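Local atomic coordinates of SusD superfamily protein (Bacteroides fragilis NCTC 9343, PDB entry 3NQP), a protein that probably binds glycans at the outer membrane and helps deliver them for uptake, as SusD-family proteins do. Residues T25-G30 with L95-A100; R101-T106 with F115-V120. All blocks are in the same frame, centred on the assembly; numbering follows the deposited sequence.

Interactions 1 and 2 follow one another along the chain and share helix 89-102: its L95-A100 turns pack against helix 21-37 in interaction 1, and its C-terminal end and the turn beyond it meet helix 110-135 in interaction 2. Their centres lie about 8 Å apart, and the two contacts touch. The hydroxyls of T25 and Y116 come within 2.7 Å, OG1 to OH, a probable hydrogen bond, while V120 packs against F98 and I99. Three helices are thus drawn into one cluster, on the same side of the chain's centre and inside the helix-rich N-terminal region of this SusD-family protein.

Interaction 1. Residues T25-G30 with L95-A100; sequences TAYIDG and LNLFIA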
# COMPACT_ATOMS: atom_id res chain seq x y z
N THR A 25 10.61 6.76 -25.18
CA THR A 25 10.31 7.61 -24.05
C THR A 25 8.79 7.80 -23.85
O THR A 25 8.31 7.79 -22.71
CB THR A 25 11.01 8.94 -24.23
OG1 THR A 25 12.41 8.73 -24.22
CG2 THR A 25 10.62 9.94 -23.09
N ALA A 26 8.05 7.95 -24.96
CA ALA A 26 6.59 8.00 -24.93
C ALA A 26 6.02 6.70 -24.31
O ALA A 26 5.10 6.75 -23.50
CB ALA A 26 5.97 8.23 -26.34
N TYR A 27 6.56 5.56 -24.69
CA TYR A 27 6.06 4.32 -24.19
C TYR A 27 6.36 4.19 -22.68
O TYR A 27 5.52 3.69 -21.94
CB TYR A 27 6.64 3.17 -25.00
CG TYR A 27 5.81 1.92 -25.00
CD1 TYR A 27 4.86 1.69 -26.00
CD2 TYR A 27 5.97 0.95 -24.00
CE1 TYR A 27 4.12 0.53 -26.04
CE2 TYR A 27 5.24 -0.23 -24.04
CZ TYR A 27 4.30 -0.43 -25.06
OH TYR A 27 3.55 -1.56 -25.12
N ILE A 28 7.51 4.69 -22.23
CA ILE A 28 7.82 4.72 -20.80
C ILE A 28 6.83 5.57 -20.04
O ILE A 28 6.39 5.19 -18.94
CB ILE A 28 9.26 5.25 -20.52
CG1 ILE A 28 10.26 4.15 -20.80
CG2 ILE A 28 9.45 5.71 -19.04
CD1 ILE A 28 10.31 3.07 -19.73
N ASP A 29 6.46 6.72 -20.60
CA ASP A 29 5.42 7.53 -19.99
C ASP A 29 4.11 6.80 -19.90
O ASP A 29 3.42 6.87 -18.89
CB ASP A 29 5.24 8.86 -20.73
CG ASP A 29 6.39 9.82 -20.47
OD1 ASP A 29 7.36 9.45 -19.78
OD2 ASP A 29 6.30 10.96 -20.95
N GLY A 30 3.75 6.10 -20.98
CA GLY A 30 2.51 5.31 -21.03
C GLY A 30 2.53 4.22 -19.99
O GLY A 30 1.53 3.98 -19.33
N LEU A 95 5.02 -4.26 -20.86
CA LEU A 95 6.38 -4.34 -20.34
C LEU A 95 7.20 -5.34 -21.16
O LEU A 95 8.32 -5.03 -21.56
CB LEU A 95 6.37 -4.76 -18.87
CG LEU A 95 5.57 -3.90 -17.88
CD1 LEU A 95 5.80 -4.45 -16.51
CD2 LEU A 95 5.92 -2.43 -18.00
N ASN A 96 6.63 -6.51 -21.42
CA ASN A 96 7.33 -7.53 -22.21
C ASN A 96 7.70 -6.96 -23.58
O ASN A 96 8.82 -7.12 -24.05
CB ASN A 96 6.47 -8.79 -22.34
CG ASN A 96 6.12 -9.40 -20.98
OD1 ASN A 96 6.76 -9.12 -19.99
ND2 ASN A 96 5.09 -10.26 -20.95
N LEU A 97 6.75 -6.27 -24.20
CA LEU A 97 6.98 -5.70 -25.51
C LEU A 97 8.09 -4.66 -25.45
O LEU A 97 8.94 -4.61 -26.31
CB LEU A 97 5.68 -5.05 -26.03
CG LEU A 97 5.66 -4.55 -27.48
CD1 LEU A 97 6.02 -5.69 -28.43
CD2 LEU A 97 4.29 -3.96 -27.84
N PHE A 98 8.08 -3.80 -24.44
CA PHE A 98 9.15 -2.82 -24.32
C PHE A 98 10.51 -3.50 -24.22
O PHE A 98 11.48 -3.07 -24.86
CB PHE A 98 8.94 -1.91 -23.14
CG PHE A 98 9.93 -0.77 -23.08
CD1 PHE A 98 9.63 0.47 -23.64
CD2 PHE A 98 11.13 -0.91 -22.41
CE1 PHE A 98 10.54 1.54 -23.54
CE2 PHE A 98 12.04 0.15 -22.34
CZ PHE A 98 11.74 1.37 -22.94
N ILE A 99 10.59 -4.56 -23.42
CA ILE A 99 11.86 -5.23 -23.20
C ILE A 99 12.35 -5.86 -24.51
O ILE A 99 13.50 -5.65 -24.91
CB ILE A 99 11.77 -6.30 -22.10
CG1 ILE A 99 11.59 -5.63 -20.73
CG2 ILE A 99 12.98 -7.18 -22.12
CD1 ILE A 99 11.32 -6.66 -19.57
N ALA A 100 11.47 -6.60 -25.17
CA ALA A 100 11.76 -7.19 -26.49
C ALA A 100 12.25 -6.12 -27.49
O ALA A 100 13.25 -6.30 -28.16
CB ALA A 100 10.49 -7.92 -27.04
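Y27 and F98 meet side by side between two nearly antiparallel helices, whose segment axes make an angle of 158° and approach to 11.2 Å. That spacing is wide, and large side chains from both helices fill it. Both residues carry CG opposite the backbone N (chi1 -156° in Y27, -173° in F98); the torsions extend the two rings across the gap from facing helices, and each side chain runs alongside the other in the reverse sense. Y27 CD2 lies 3.7 Å from F98 CD1, near the plane of the phenylalanine ring and at its edge.

The F98 ring is the main bump of its helix, and it enters the hollow between Y27 and I28. I28 forms the second wall of this hollow: its CG1 is 3.8 Å from F98 CE1, and CD1 lies over one face of the ring. A beta-branched isoleucine suits this place, since its longer arm, CG1 and CD1, can lie across a flat ring. Farther out, the tyrosine reaches beyond F98 toward the preceding residue, and its OH comes within 3.7 Å of L97 CD2, the two side chains crossing at about a right angle. No hydrogen bond joins the segments; the join is apolar, grading from buried F98 and I28 to partly exposed Y27 and L97.

W18 packs edge-to-face with Y27 and also touches F98. From helix 110-135, Y116 and V120 meet I28, while R124 hydrogen-bonds to N96, so that this third helix lies against both partners of the antiparallel pair.

Interaction 2. Residues R101-T106 with F115-V120; sequences RVTDAT and FYLGEV
L117 reaches from helix 110-135 to the place where helix 89-102 gives way to a turn, and its two methyl branches divide the work. CD2 meets V102 CG1 at 4.2 Å, while CD1 approaches the backbone of T103, 4.1 Å from its CA. The V102 and L117 side chains come from facing segments and overlap alongside each other. In V102 the branch that touches is the one anti to the backbone N (chi1 166°), and this brings CG1 beside the leucine fork.

The V102–L117 pair is the buried part of the contact. Both residues are wholly apolar, as befits a place where no hydrogen bond crosses the segments, and the longer leucine reaches across to the compact valine. Even here the distances are those of easy van der Waals contact, and the segments bury only 138 Å² between them.

T103 forms the border nearer solvent: it is partly exposed and meets the leucine mainly through its backbone. Its OG1 lies 4.2 Å from L117 CD1, but the hydroxyl's polar partner is I99 O, one turn back. A threonine suits this edge because its hydroxyl can turn back to the helix backbone while its CA lies against the leucine. Beyond it the chain bends through a type I beta turn from V102 to A105, closed by A105 N to V102 O at 3.1 Å. D104 in this turn is exposed and its side chain starts away from the helix.

The turn is tied to helix 110-135 by K113, whose NZ hydrogen-bonds to A105 O. L108 touches V102, and Y180 of helix 163-181 packs on L117. In the same segment as L117, F115 sits edge-to-face with F181 of helix 163-181, and V120 touches I31 of helix 21-37.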
# COMPACT_ATOMS: atom_id res chain seq x y z
N ARG A 101 11.58 -4.98 -27.57
CA ARG A 101 11.99 -3.97 -28.56
C ARG A 101 13.25 -3.19 -28.25
O ARG A 101 13.96 -2.75 -29.16
CB ARG A 101 10.88 -2.97 -28.81
CG ARG A 101 9.69 -3.56 -29.55
CD ARG A 101 8.84 -2.42 -30.13
NE ARG A 101 7.41 -2.72 -30.17
CZ ARG A 101 6.52 -2.03 -30.89
NH1 ARG A 101 6.89 -1.01 -31.65
NH2 ARG A 101 5.23 -2.39 -30.85
N VAL A 102 13.51 -2.96 -26.97
CA VAL A 102 14.53 -2.02 -26.56
C VAL A 102 15.87 -2.70 -26.19
O VAL A 102 16.91 -2.07 -26.29
CB VAL A 102 14.00 -1.12 -25.41
CG1 VAL A 102 15.13 -0.38 -24.72
CG2 VAL A 102 12.95 -0.17 -25.93
N THR A 103 15.85 -3.97 -25.80
CA THR A 103 17.06 -4.65 -25.36
C THR A 103 18.23 -4.46 -26.34
O THR A 103 19.33 -4.14 -25.91
CB THR A 103 16.80 -6.13 -25.04
OG1 THR A 103 15.99 -6.20 -23.87
CG2 THR A 103 18.10 -6.91 -24.76
N ASP A 104 17.98 -4.56 -27.65
CA ASP A 104 19.08 -4.38 -28.64
C ASP A 104 18.98 -3.12 -29.51
O ASP A 104 19.60 -3.05 -30.57
CB ASP A 104 19.19 -5.64 -29.50
CG ASP A 104 19.49 -6.88 -28.68
OD1 ASP A 104 20.29 -6.79 -27.74
OD2 ASP A 104 18.93 -7.95 -28.96
N ALA A 105 18.24 -2.11 -29.04
CA ALA A 105 18.04 -0.87 -29.76
C ALA A 105 19.32 -0.06 -29.87
O ALA A 105 20.07 0.04 -28.89
CB ALA A 105 16.99 -0.03 -29.05
N THR A 106 19.52 0.56 -31.02
CA THR A 106 20.74 1.32 -31.26
C THR A 106 20.48 2.83 -31.27
O THR A 106 21.42 3.60 -31.36
CB THR A 106 21.39 0.90 -32.59
OG1 THR A 106 20.47 1.11 -33.66
CG2 THR A 106 21.78 -0.57 -32.53
N PHE A 115 18.66 2.71 -18.05
CA PHE A 115 17.73 3.29 -17.06
C PHE A 115 16.31 2.82 -17.29
O PHE A 115 15.63 2.41 -16.35
CB PHE A 115 17.77 4.82 -17.05
CG PHE A 115 17.09 5.39 -15.85
CD1 PHE A 115 17.76 5.45 -14.65
CD2 PHE A 115 15.77 5.78 -15.90
CE1 PHE A 115 17.13 5.94 -13.53
CE2 PHE A 115 15.14 6.25 -14.75
CZ PHE A 115 15.83 6.34 -13.59
N TYR A 116 15.88 2.87 -18.55
CA TYR A 116 14.57 2.41 -18.96
C TYR A 116 14.40 0.92 -18.70
O TYR A 116 13.37 0.50 -18.19
CB TYR A 116 14.30 2.73 -20.43
CG TYR A 116 14.01 4.20 -20.75
CD1 TYR A 116 13.81 5.14 -19.74
CD2 TYR A 116 13.92 4.62 -22.07
CE1 TYR A 116 13.52 6.48 -20.03
CE2 TYR A 116 13.59 5.96 -22.38
CZ TYR A 116 13.41 6.88 -21.36
OH TYR A 116 13.11 8.17 -21.66
N LEU A 117 15.41 0.12 -19.02
CA LEU A 117 15.27 -1.33 -18.79
C LEU A 117 15.23 -1.61 -17.26
O LEU A 117 14.45 -2.43 -16.80
CB LEU A 117 16.35 -2.12 -19.53
CG LEU A 117 16.12 -2.15 -21.05
CD1 LEU A 117 17.30 -2.76 -21.78
CD2 LEU A 117 14.78 -2.85 -21.39
N GLY A 118 16.01 -0.88 -16.47
CA GLY A 118 15.92 -0.99 -15.03
C GLY A 118 14.50 -0.73 -14.57
O GLY A 118 13.97 -1.43 -13.70
N GLU A 119 13.86 0.26 -15.16
CA GLU A 119 12.52 0.64 -14.72
C GLU A 119 11.56 -0.50 -15.07
O GLU A 119 10.74 -0.90 -14.24
CB GLU A 119 12.05 1.95 -15.34
CG GLU A 119 12.78 3.17 -14.82
CD GLU A 119 12.23 4.48 -15.34
OE1 GLU A 119 12.07 4.59 -16.56
OE2 GLU A 119 11.98 5.43 -14.55
N VAL A 120 11.68 -1.03 -16.29
CA VAL A 120 10.66 -1.91 -16.81
C VAL A 120 10.78 -3.31 -16.18
O VAL A 120 9.78 -3.91 -15.87
CB VAL A 120 10.65 -1.94 -18.36
CG1 VAL A 120 9.78 -3.04 -18.86
CG2 VAL A 120 10.18 -0.54 -18.89